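Local coordinates for protein esterase (PDB 3DOH) that probably hydrolyses carboxylic esters, as a thermostable alpha/beta-hydrolase esterase that also carries an immunoglobulin-like domain, at residues Pro117-Val121 with Asp122-Val126; Gly199-Val202 with Trp203-Arg207; Gly276-Thr279 with Ala280-Phe284; Asp189-Leu192 with Gln193-Asn197. All blocks are in the same frame, centred on the assembly; numbering follows the deposited sequence.

Contact 1 (Pro117-Val121 with Asp122-Val126); sequences PIFDV and DGNEV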
loop_
_atom_site.group_PDB
_atom_site.type_symbol
_atom_site.label_atom_id
_atom_site.label_comp_id
_atom_site.label_asym_id
_atom_site.label_seq_id
_atom_site.Cartn_x
_atom_site.Cartn_y
_atom_site.Cartn_z
ATOM N N PRO A 117 13.267 4.712 32.077
ATOM C CA PRO A 117 13.762 5.800 32.898
ATOM C C PRO A 117 14.009 6.997 31.992
ATOM O O PRO A 117 14.066 6.820 30.786
ATOM C CB PRO A 117 15.070 5.229 33.464
ATOM C CG PRO A 117 14.917 3.739 33.360
ATOM C CD PRO A 117 14.193 3.570 32.069
ATOM N N ILE A 118 14.107 8.201 32.546
ATOM C CA ILE A 118 14.436 9.390 31.742
ATOM C C ILE A 118 15.456 10.287 32.431
ATOM O O ILE A 118 15.581 10.294 33.673
ATOM C CB ILE A 118 13.215 10.249 31.367
ATOM C CG1 ILE A 118 12.423 10.605 32.635
ATOM C CG2 ILE A 118 12.377 9.567 30.298
ATOM C CD1 ILE A 118 11.688 11.968 32.577
ATOM N N PHE A 119 16.185 11.039 31.612
ATOM C CA PHE A 119 17.258 11.864 32.130
ATOM C C PHE A 119 16.666 13.153 32.703
ATOM O O PHE A 119 15.776 13.743 32.085
ATOM C CB PHE A 119 18.318 12.131 31.039
ATOM C CG PHE A 119 19.213 10.929 30.745
ATOM C CD1 PHE A 119 20.189 10.513 31.676
ATOM C CD2 PHE A 119 19.077 10.202 29.543
ATOM C CE1 PHE A 119 21.018 9.401 31.416
ATOM C CE2 PHE A 119 19.898 9.082 29.260
ATOM C CZ PHE A 119 20.873 8.686 30.197
ATOM N N ASP A 120 17.109 13.566 33.892
ATOM C CA ASP A 120 16.775 14.921 34.377
ATOM C C ASP A 120 17.989 15.891 34.431
ATOM O O ASP A 120 19.152 15.487 34.211
ATOM C CB ASP A 120 15.962 14.887 35.687
ATOM C CG ASP A 120 16.813 15.093 36.917
ATOM O OD1 ASP A 120 18.050 15.018 36.791
ATOM O OD2 ASP A 120 16.245 15.336 38.011
ATOM N N VAL A 121 17.701 17.156 34.742
ATOM C CA VAL A 121 18.705 18.228 34.687
ATOM C C VAL A 121 19.772 18.128 35.781
ATOM O O VAL A 121 20.864 18.699 35.643
ATOM C CB VAL A 121 18.060 19.656 34.700
ATOM C CG1 VAL A 121 16.878 19.715 33.722
ATOM C CG2 VAL A 121 17.625 20.082 36.118
ATOM N N ASP A 122 19.533 17.249 36.757
ATOM C CA ASP A 122 20.176 17.314 38.072
ATOM C C ASP A 122 21.350 16.360 38.388
ATOM O O ASP A 122 22.156 16.667 39.267
ATOM C CB ASP A 122 19.128 17.248 39.185
ATOM C CG ASP A 122 19.123 15.912 39.902
ATOM O OD1 ASP A 122 18.902 15.895 41.130
ATOM O OD2 ASP A 122 19.339 14.878 39.235
ATOM N N GLY A 123 21.464 15.221 37.701
ATOM C CA GLY A 123 20.323 14.345 37.391
ATOM C C GLY A 123 20.381 13.033 38.209
ATOM O O GLY A 123 20.121 13.027 39.407
ATOM N N ASN A 124 20.618 11.895 37.569
ATOM C CA ASN A 124 20.356 11.724 36.137
ATOM C C ASN A 124 19.215 10.743 35.751
ATOM O O ASN A 124 19.157 10.335 34.577
ATOM C CB ASN A 124 21.646 11.411 35.346
ATOM C CG ASN A 124 21.997 12.523 34.341
ATOM O OD1 ASN A 124 21.637 13.697 34.525
ATOM N ND2 ASN A 124 22.691 12.147 33.270
ATOM N N GLU A 125 18.309 10.392 36.690
ATOM C CA GLU A 125 17.236 9.380 36.390
ATOM C C GLU A 125 15.897 9.417 37.152
ATOM O O GLU A 125 15.848 9.154 38.369
ATOM C CB GLU A 125 17.780 7.937 36.420
ATOM C CG GLU A 125 18.721 7.615 35.246
ATOM C CD GLU A 125 18.416 6.288 34.555
ATOM O OE1 GLU A 125 18.314 6.309 33.294
ATOM O OE2 GLU A 125 18.279 5.239 35.261
ATOM N N VAL A 126 14.817 9.719 36.415
ATOM C CA VAL A 126 13.444 9.557 36.943
ATOM C C VAL A 126 12.932 8.178 36.517
ATOM O O VAL A 126 13.033 7.807 35.354
ATOM C CB VAL A 126 12.460 10.670 36.489
ATOM C CG1 VAL A 126 11.147 10.573 37.282
ATOM C CG2 VAL A 126 13.078 12.062 36.655
#
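Val-126 O accepts two hydrogen bonds, from Ile-118 N at 3.0 Å and from the side-chain NE2 of Gln-114. A CA-H...O contact from Pro-117 CA to Val-126 O, at 3.3 Å, adds a weaker third. In return Val-126 N gives its hydrogen to Ile-118 O at 2.9 Å. Beyond this pair the chain narrows toward its turn, where Phe-119 CA points its hydrogen almost straight at Asn-124 O, 3.5 Å away. The whole is a short hairpin-like loop between strands 110-114 and 129-139 of the Ig-like N-terminal domain, with Ile-118 and Val-126 as an antiparallel hydrogen-bonded pair forming a single bridge. Their side chains lie alongside each other: CG1 of Ile-118, placed between the backbone N and the carbonyl carbon (chi1 53°), rests 3.9 Å from Val-126 CB. These two beta-branched residues suit an extended backbone, and both turn onto Tyr-29 of strand 19-29, Ile-118 also covering Ile-33. Next to them Pro-117 and Glu-125 run in the same direction, and the bend of the glutamate at chi2 (-133°) brings OE1 to 3.4 Å from Pro-117 CB. Pro-117 also packs on Tyr-53 of the second subunit. At the turn, Asp-120 OD1 is placed to accept from Asp-122 N, but the carboxylate sits too near Gly-123 in the model and that bond is doubtful; the residues from Val-121 to Asn-124 that round the tip are exposed.

Contact 2 (Gly199-Val202 with Trp203-Arg207); sequences GAVV and WAQPR. With SO4 (sulfate ion), chain D.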
loop_
_atom_site.group_PDB
_atom_site.type_symbol
_atom_site.label_atom_id
_atom_site.label_comp_id
_atom_site.label_asym_id
_atom_site.label_seq_id
_atom_site.Cartn_x
_atom_site.Cartn_y
_atom_site.Cartn_z
ATOM N N GLY A 199 -17.998 27.262 17.621
ATOM C CA GLY A 199 -18.998 28.350 17.545
ATOM C C GLY A 199 -18.838 29.488 18.527
ATOM O O GLY A 199 -19.102 30.660 18.195
ATOM N N ALA A 200 -18.401 29.162 19.744
ATOM C CA ALA A 200 -18.267 30.181 20.791
ATOM C C ALA A 200 -16.822 30.657 20.842
ATOM O O ALA A 200 -16.522 31.830 20.958
ATOM C CB ALA A 200 -18.687 29.615 22.150
ATOM N N VAL A 201 -15.942 29.693 20.694
ATOM C CA VAL A 201 -14.577 29.790 21.084
ATOM C C VAL A 201 -13.707 30.495 20.032
ATOM O O VAL A 201 -12.732 31.178 20.356
ATOM C CB VAL A 201 -14.160 28.329 21.355
ATOM C CG1 VAL A 201 -13.019 27.862 20.490
ATOM C CG2 VAL A 201 -14.068 28.033 22.844
ATOM N N VAL A 202 -14.074 30.383 18.766
ATOM C CA VAL A 202 -13.281 31.021 17.696
ATOM C C VAL A 202 -13.130 32.520 18.002
ATOM O O VAL A 202 -12.026 33.065 17.938
ATOM C CB VAL A 202 -13.878 30.732 16.274
ATOM C CG1 VAL A 202 -15.303 31.298 16.135
ATOM C CG2 VAL A 202 -12.965 31.245 15.189
ATOM N N TRP A 203 -14.231 33.152 18.412
ATOM C CA TRP A 203 -14.212 34.566 18.673
ATOM C C TRP A 203 -13.280 34.844 19.830
ATOM O O TRP A 203 -12.845 35.954 20.037
ATOM C CB TRP A 203 -15.605 35.042 18.970
ATOM C CG TRP A 203 -16.632 34.406 18.019
ATOM C CD1 TRP A 203 -17.471 33.352 18.300
ATOM C CD2 TRP A 203 -16.893 34.778 16.658
ATOM N NE1 TRP A 203 -18.227 33.052 17.193
ATOM C CE2 TRP A 203 -17.890 33.912 16.174
ATOM C CE3 TRP A 203 -16.359 35.743 15.796
ATOM C CZ2 TRP A 203 -18.380 33.995 14.862
ATOM C CZ3 TRP A 203 -16.849 35.835 14.498
ATOM C CH2 TRP A 203 -17.841 34.962 14.043
ATOM N N ALA A 204 -12.918 33.803 20.558
ATOM C CA ALA A 204 -12.171 34.015 21.777
ATOM C C ALA A 204 -10.710 33.674 21.598
ATOM O O ALA A 204 -9.906 33.927 22.493
ATOM C CB ALA A 204 -12.804 33.235 22.945
ATOM N N GLN A 205 -10.360 33.137 20.438
ATOM C CA GLN A 205 -8.948 32.873 20.108
ATOM C C GLN A 205 -8.083 34.141 20.112
ATOM O O GLN A 205 -8.511 35.160 19.612
ATOM C CB GLN A 205 -8.865 32.101 18.784
ATOM C CG GLN A 205 -9.119 30.564 18.974
ATOM C CD GLN A 205 -9.302 29.814 17.665
ATOM O OE1 GLN A 205 -9.693 28.634 17.672
ATOM N NE2 GLN A 205 -9.027 30.486 16.513
ATOM N N PRO A 206 -6.911 34.130 20.778
ATOM C CA PRO A 206 -5.940 35.247 20.612
ATOM C C PRO A 206 -5.784 35.846 19.209
ATOM O O PRO A 206 -5.824 37.068 19.073
ATOM C CB PRO A 206 -4.636 34.645 21.113
ATOM C CG PRO A 206 -5.107 33.748 22.219
ATOM C CD PRO A 206 -6.420 33.152 21.773
ATOM N N ARG A 207 -5.680 35.036 18.164
ATOM C CA ARG A 207 -5.536 35.613 16.787
ATOM C C ARG A 207 -6.600 36.666 16.443
ATOM O O ARG A 207 -6.319 37.632 15.715
ATOM C CB ARG A 207 -5.485 34.523 15.696
ATOM C CG ARG A 207 -6.742 33.631 15.611
ATOM C CD ARG A 207 -6.624 32.548 14.542
ATOM N NE ARG A 207 -5.308 31.953 14.651
ATOM C CZ ARG A 207 -5.052 30.886 15.402
ATOM N NH1 ARG A 207 -6.060 30.303 16.065
ATOM N NH2 ARG A 207 -3.805 30.391 15.479
HETATM S S SO4 D . -4.401 27.442 17.999
HETATM O O1 SO4 D . -5.788 27.863 17.650
HETATM O O2 SO4 D . -3.935 27.713 19.347
HETATM O O3 SO4 D . -3.473 28.050 17.038
HETATM O O4 SO4 D . -4.356 25.985 17.969
#
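Trp-203 and Gly-199 meet through the indole: NE1 donates to Gly-199 O at 2.7 Å, with the oxygen near the ring plane and the N-H...O angle bent to 130°. Over one face of the same ring comes Val-202 CG1, 3.5 Å from the centroid of the five-membered ring and only 8° off its normal, a CH-pi contact. A chi1 of 62° carries this methyl over the neighbouring side chain. The 3-10 turn of residues 202-204 carries both groups, and Gln-205 N bonds to Val-202 O at 3.0 Å. Farther out, Ile-372, Leu-375 and Phe-376 of helix 369-376 pack on the tryptophan, which also touches Val-216 of strand 215-219; its broad apolar surface suits this site between helix and sheet. An alanine in place of Trp-203 would probably leave Gly-199 O without its indole donor and open a gap against helix 369-376. Gln-205 takes the N-cap position of helix 206-209, in whose first turn Arg-207 grips a sulfate with two nearly straight bonds, NH1 to O1 at 2.9 Å and NH2 to O3 at 2.8 Å. Lys-348 N of the third subunit holds the same ion, while Arg-207 NE donates to Glu-345 O there. The indole thus satisfies a buried carbonyl while the rest of its ring surface stays apolar, and the sulfate, probably from the crystallisation liquor, is likely to offset the arginine's charge at the subunit boundary.

Contact 3 (Gly276-Thr279 with Ala280-Phe284); sequences GTWT and AIMEF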
loop_
_atom_site.group_PDB
_atom_site.type_symbol
_atom_site.label_atom_id
_atom_site.label_comp_id
_atom_site.label_asym_id
_atom_site.label_seq_id
_atom_site.Cartn_x
_atom_site.Cartn_y
_atom_site.Cartn_z
ATOM N N GLY A 276 -32.722 29.624 15.645
ATOM C CA GLY A 276 -32.614 30.554 16.767
ATOM C C GLY A 276 -32.171 31.938 16.347
ATOM O O GLY A 276 -32.776 32.950 16.764
ATOM N N THR A 277 -31.126 31.983 15.516
ATOM C CA THR A 277 -30.552 33.219 15.012
ATOM C C THR A 277 -31.572 33.921 14.139
ATOM O O THR A 277 -31.807 35.119 14.314
ATOM C CB THR A 277 -29.196 32.962 14.264
ATOM O OG1 THR A 277 -28.294 32.334 15.175
ATOM C CG2 THR A 277 -28.550 34.260 13.710
ATOM N N TRP A 278 -32.183 33.201 13.200
ATOM C CA TRP A 278 -33.155 33.851 12.298
ATOM C C TRP A 278 -34.286 34.451 13.118
ATOM O O TRP A 278 -34.738 35.560 12.805
ATOM C CB TRP A 278 -33.772 32.876 11.308
ATOM C CG TRP A 278 -32.924 32.568 10.151
ATOM C CD1 TRP A 278 -32.376 31.344 9.836
ATOM C CD2 TRP A 278 -32.522 33.479 9.097
ATOM N NE1 TRP A 278 -31.663 31.448 8.674
ATOM C CE2 TRP A 278 -31.730 32.738 8.193
ATOM C CE3 TRP A 278 -32.745 34.850 8.842
ATOM C CZ2 TRP A 278 -31.161 33.312 7.044
ATOM C CZ3 TRP A 278 -32.174 35.428 7.694
ATOM C CH2 TRP A 278 -31.396 34.656 6.809
ATOM N N THR A 279 -34.748 33.703 14.142
ATOM C CA THR A 279 -35.889 34.093 14.956
ATOM C C THR A 279 -35.543 35.327 15.780
ATOM O O THR A 279 -36.293 36.304 15.785
ATOM C CB THR A 279 -36.391 32.913 15.853
ATOM O OG1 THR A 279 -36.869 31.828 15.025
ATOM C CG2 THR A 279 -37.522 33.365 16.814
ATOM N N ALA A 280 -34.397 35.270 16.462
ATOM C CA ALA A 280 -33.851 36.401 17.234
ATOM C C ALA A 280 -33.800 37.727 16.495
ATOM O O ALA A 280 -34.241 38.748 17.010
ATOM C CB ALA A 280 -32.484 36.074 17.747
ATOM N N ILE A 281 -33.232 37.735 15.303
ATOM C CA ILE A 281 -33.076 39.002 14.603
ATOM C C ILE A 281 -34.403 39.495 14.058
ATOM O O ILE A 281 -34.625 40.679 13.974
ATOM C CB ILE A 281 -32.002 38.945 13.473
ATOM C CG1 ILE A 281 -32.334 37.856 12.443
ATOM C CG2 ILE A 281 -30.579 38.838 14.066
ATOM C CD1 ILE A 281 -31.545 37.943 11.216
ATOM N N MET A 282 -35.283 38.589 13.684
ATOM C CA MET A 282 -36.565 38.955 13.130
ATOM C C MET A 282 -37.499 39.469 14.235
ATOM O O MET A 282 -38.313 40.387 14.019
ATOM C CB MET A 282 -37.179 37.747 12.427
ATOM C CG MET A 282 -36.948 37.677 10.925
ATOM S SD MET A 282 -37.500 36.078 10.338
ATOM C CE MET A 282 -36.829 36.042 8.683
ATOM N N GLU A 283 -37.385 38.885 15.426
ATOM C CA GLU A 283 -38.236 39.302 16.559
ATOM C C GLU A 283 -37.655 40.451 17.375
ATOM O O GLU A 283 -38.361 41.023 18.200
ATOM C CB GLU A 283 -38.541 38.124 17.479
ATOM C CG GLU A 283 -39.314 36.982 16.828
ATOM C CD GLU A 283 -40.584 37.430 16.113
ATOM O OE1 GLU A 283 -41.322 38.308 16.612
ATOM O OE2 GLU A 283 -40.865 36.891 15.031
ATOM N N PHE A 284 -36.386 40.772 17.141
ATOM C CA PHE A 284 -35.717 41.854 17.855
ATOM C C PHE A 284 -34.761 42.606 16.935
ATOM O O PHE A 284 -33.568 42.712 17.214
ATOM C CB PHE A 284 -34.960 41.309 19.067
ATOM C CG PHE A 284 -35.846 40.672 20.100
ATOM C CD1 PHE A 284 -36.573 41.452 20.983
ATOM C CD2 PHE A 284 -35.951 39.294 20.187
ATOM C CE1 PHE A 284 -37.390 40.869 21.934
ATOM C CE2 PHE A 284 -36.766 38.706 21.136
ATOM C CZ PHE A 284 -37.485 39.494 22.011
#
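Backbone bonds tie Gly-276 to Ala-280 and carry on through the last turns of helix 272-283, each carbonyl accepting from the N-H four residues on. Ala-280 N reaches Gly-276 O at 2.8 Å, and Glu-283 N closes the series on Thr-279 O at 2.8 Å. Among the apolar contacts, Trp-278 and Ile-281 lie side by side facing the sheet, with Ile-281 CD1 4.1 Å from Trp-278 CE3. Met-282, packed against the loop at Asp-299 and Lys-302, brings its CE to 4.3 Å from Trp-278 CE3; both approach the ring obliquely. Thr-279 CG2 meets Glu-283 CG at 4.0 Å. Trp-278 and Ile-281 both touch Ile-311 of strand 311-316, while Ile-281 on Ala-291 and Trp-278 on Pro-293 press the helix onto strand 290-294, its partner with strand 264-270 in a beta-alpha-beta crossover; the helix follows a probable nucleophile elbow of the GxSxG type. The polar contacts begin with the salt bridge from Glu-283 OE2 to Lys-302. Thr-279 OG1 bonds to Tyr-275 O and Phe-238 O, and Thr-277 OG1 to Gly-273 O. Buried threonines are therefore tolerable here: their hydroxyls find main-chain partners, and their methyls serve as packing surface.

Contact 4 (Asp189-Leu192 with Gln193-Asn197); sequences DNYL and QVAGN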
loop_
_atom_site.group_PDB
_atom_site.type_symbol
_atom_site.label_atom_id
_atom_site.label_comp_id
_atom_site.label_asym_id
_atom_site.label_seq_id
_atom_site.Cartn_x
_atom_site.Cartn_y
_atom_site.Cartn_z
ATOM N N ASP A 189 -25.460 21.324 31.770
ATOM C CA ASP A 189 -24.120 21.247 32.293
ATOM C C ASP A 189 -23.317 22.523 32.068
ATOM O O ASP A 189 -22.239 22.702 32.662
ATOM C CB ASP A 189 -23.378 20.062 31.636
ATOM C CG ASP A 189 -23.240 20.209 30.079
ATOM O OD1 ASP A 189 -24.155 20.723 29.417
ATOM O OD2 ASP A 189 -22.215 19.799 29.496
ATOM N N ASN A 190 -23.801 23.399 31.195
ATOM C CA ASN A 190 -23.072 24.610 30.860
ATOM C C ASN A 190 -21.689 24.362 30.198
ATOM O O ASN A 190 -20.776 25.202 30.297
ATOM C CB ASN A 190 -22.909 25.489 32.105
ATOM C CG ASN A 190 -22.975 26.962 31.785
ATOM O OD1 ASN A 190 -23.071 27.344 30.620
ATOM N ND2 ASN A 190 -22.926 27.805 32.806
ATOM N N TYR A 191 -21.515 23.226 29.538
ATOM C CA TYR A 191 -20.218 22.926 28.934
ATOM C C TYR A 191 -20.368 22.612 27.455
ATOM O O TYR A 191 -19.695 23.192 26.602
ATOM C CB TYR A 191 -19.550 21.754 29.656
ATOM C CG TYR A 191 -18.069 21.628 29.380
ATOM C CD1 TYR A 191 -17.132 22.162 30.256
ATOM C CD2 TYR A 191 -17.607 20.976 28.245
ATOM C CE1 TYR A 191 -15.777 22.050 30.008
ATOM C CE2 TYR A 191 -16.254 20.859 27.988
ATOM C CZ TYR A 191 -15.344 21.397 28.873
ATOM O OH TYR A 191 -13.996 21.283 28.621
ATOM N N LEU A 192 -21.265 21.680 27.173
ATOM C CA LEU A 192 -21.598 21.255 25.809
ATOM C C LEU A 192 -21.582 22.338 24.746
ATOM O O LEU A 192 -20.986 22.133 23.681
ATOM C CB LEU A 192 -22.955 20.587 25.806
ATOM C CG LEU A 192 -22.957 19.096 25.486
ATOM C CD1 LEU A 192 -21.587 18.395 25.642
ATOM C CD2 LEU A 192 -24.020 18.444 26.337
ATOM N N GLN A 193 -22.194 23.484 25.050
ATOM C CA GLN A 193 -22.523 24.494 24.022
ATOM C C GLN A 193 -21.296 25.290 23.613
ATOM O O GLN A 193 -21.298 26.089 22.647
ATOM C CB GLN A 193 -23.696 25.401 24.469
ATOM C CG GLN A 193 -23.360 26.589 25.362
ATOM C CD GLN A 193 -23.196 26.211 26.822
ATOM O OE1 GLN A 193 -23.077 25.027 27.160
ATOM N NE2 GLN A 193 -23.190 27.217 27.703
ATOM N N VAL A 194 -20.231 25.022 24.348
ATOM C CA VAL A 194 -19.001 25.719 24.177
ATOM C C VAL A 194 -17.942 24.697 23.703
ATOM O O VAL A 194 -16.843 25.065 23.314
ATOM C CB VAL A 194 -18.701 26.483 25.522
ATOM C CG1 VAL A 194 -17.422 26.036 26.212
ATOM C CG2 VAL A 194 -18.788 27.995 25.347
ATOM N N ALA A 195 -18.279 23.417 23.693
ATOM C CA ALA A 195 -17.297 22.414 23.395
ATOM C C ALA A 195 -17.654 21.594 22.152
ATOM O O ALA A 195 -16.795 20.954 21.537
ATOM C CB ALA A 195 -17.135 21.518 24.567
ATOM N N GLY A 196 -18.920 21.613 21.775
ATOM C CA GLY A 196 -19.377 20.785 20.662
ATOM C C GLY A 196 -18.822 21.194 19.311
ATOM O O GLY A 196 -18.684 20.353 18.441
ATOM N N ASN A 197 -18.478 22.474 19.143
ATOM C CA ASN A 197 -17.866 23.012 17.903
ATOM C C ASN A 197 -17.171 24.365 18.199
ATOM O O ASN A 197 -17.129 24.771 19.353
ATOM C CB ASN A 197 -18.928 23.152 16.827
ATOM C CG ASN A 197 -20.178 23.811 17.355
ATOM O OD1 ASN A 197 -21.292 23.272 17.218
ATOM N ND2 ASN A 197 -20.015 24.995 17.965
#
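Leu-192 O accepts from both Gly-196 N, at 2.9 Å, and Ala-195 N, while Val-194 N bonds to Tyr-191 O at 3.0 Å, so the chain winds into the short, weakly bonded helix 192-195. Asp-189 precedes it with an Asx motif: OD2 takes the hydrogen of Leu-192 N at 3.1 Å, met from above the carboxylate plane, and OD1 is held by Gln-220. Asn-190 follows with positive phi (62°), a backbone shape that asparagine tolerates well. Its OD1 receives Gln-193 NE2 at 2.9 Å, and the two amides lie nearly flat in one plane, 3° apart. The glutamine gets there because its chain bends at chi1 (84°) and folds again at chi2, bringing the amide back toward the preceding turn. NE2 also donates to Ala-218 O, and Asn-190 ND2 to Tyr-160 O. Replacing Gln-193 by alanine would probably leave both Asn-190 OD1 and Ala-218 O without this donor. Tyr-191 CE2 meets Ala-195 CB obliquely at 3.6 Å; the small methyl lets the ring come close. Farther along, the tyrosine ring meets His-138 edge-to-face and its hydroxyl bonds to Glu-20 OE2 of the Ig-like domain. Buried amides thus join the turn to the hydrolase sheet, and one tyrosine, apolar in its ring and polar at its end, reaches from its place just before this helix to the neighbouring domain.

Along the chain the order is contact 1, contact 4, contact 2, contact 3. Contact 1 stands alone in the Ig-like domain, its centre about 39 Å from that of contact 2, 40 Å from that of contact 4 and 60 Å from that of contact 3, which is on the opposite side of the chain's centre. The other three belong to the alpha/beta-hydrolase part. Contacts 4 and 2 follow each other closely and touch, Val-194 CG2 packing on Ala-200 CB at 3.6 Å; both border strand 144-150. Contact 3, on helix 272-283, lies about 23 Å from contact 2 and 22 Å from contact 4 between centres. The elongated molecule thus has a probable catalytic domain and a distal Ig-like one, with contact 4 reaching toward the latter.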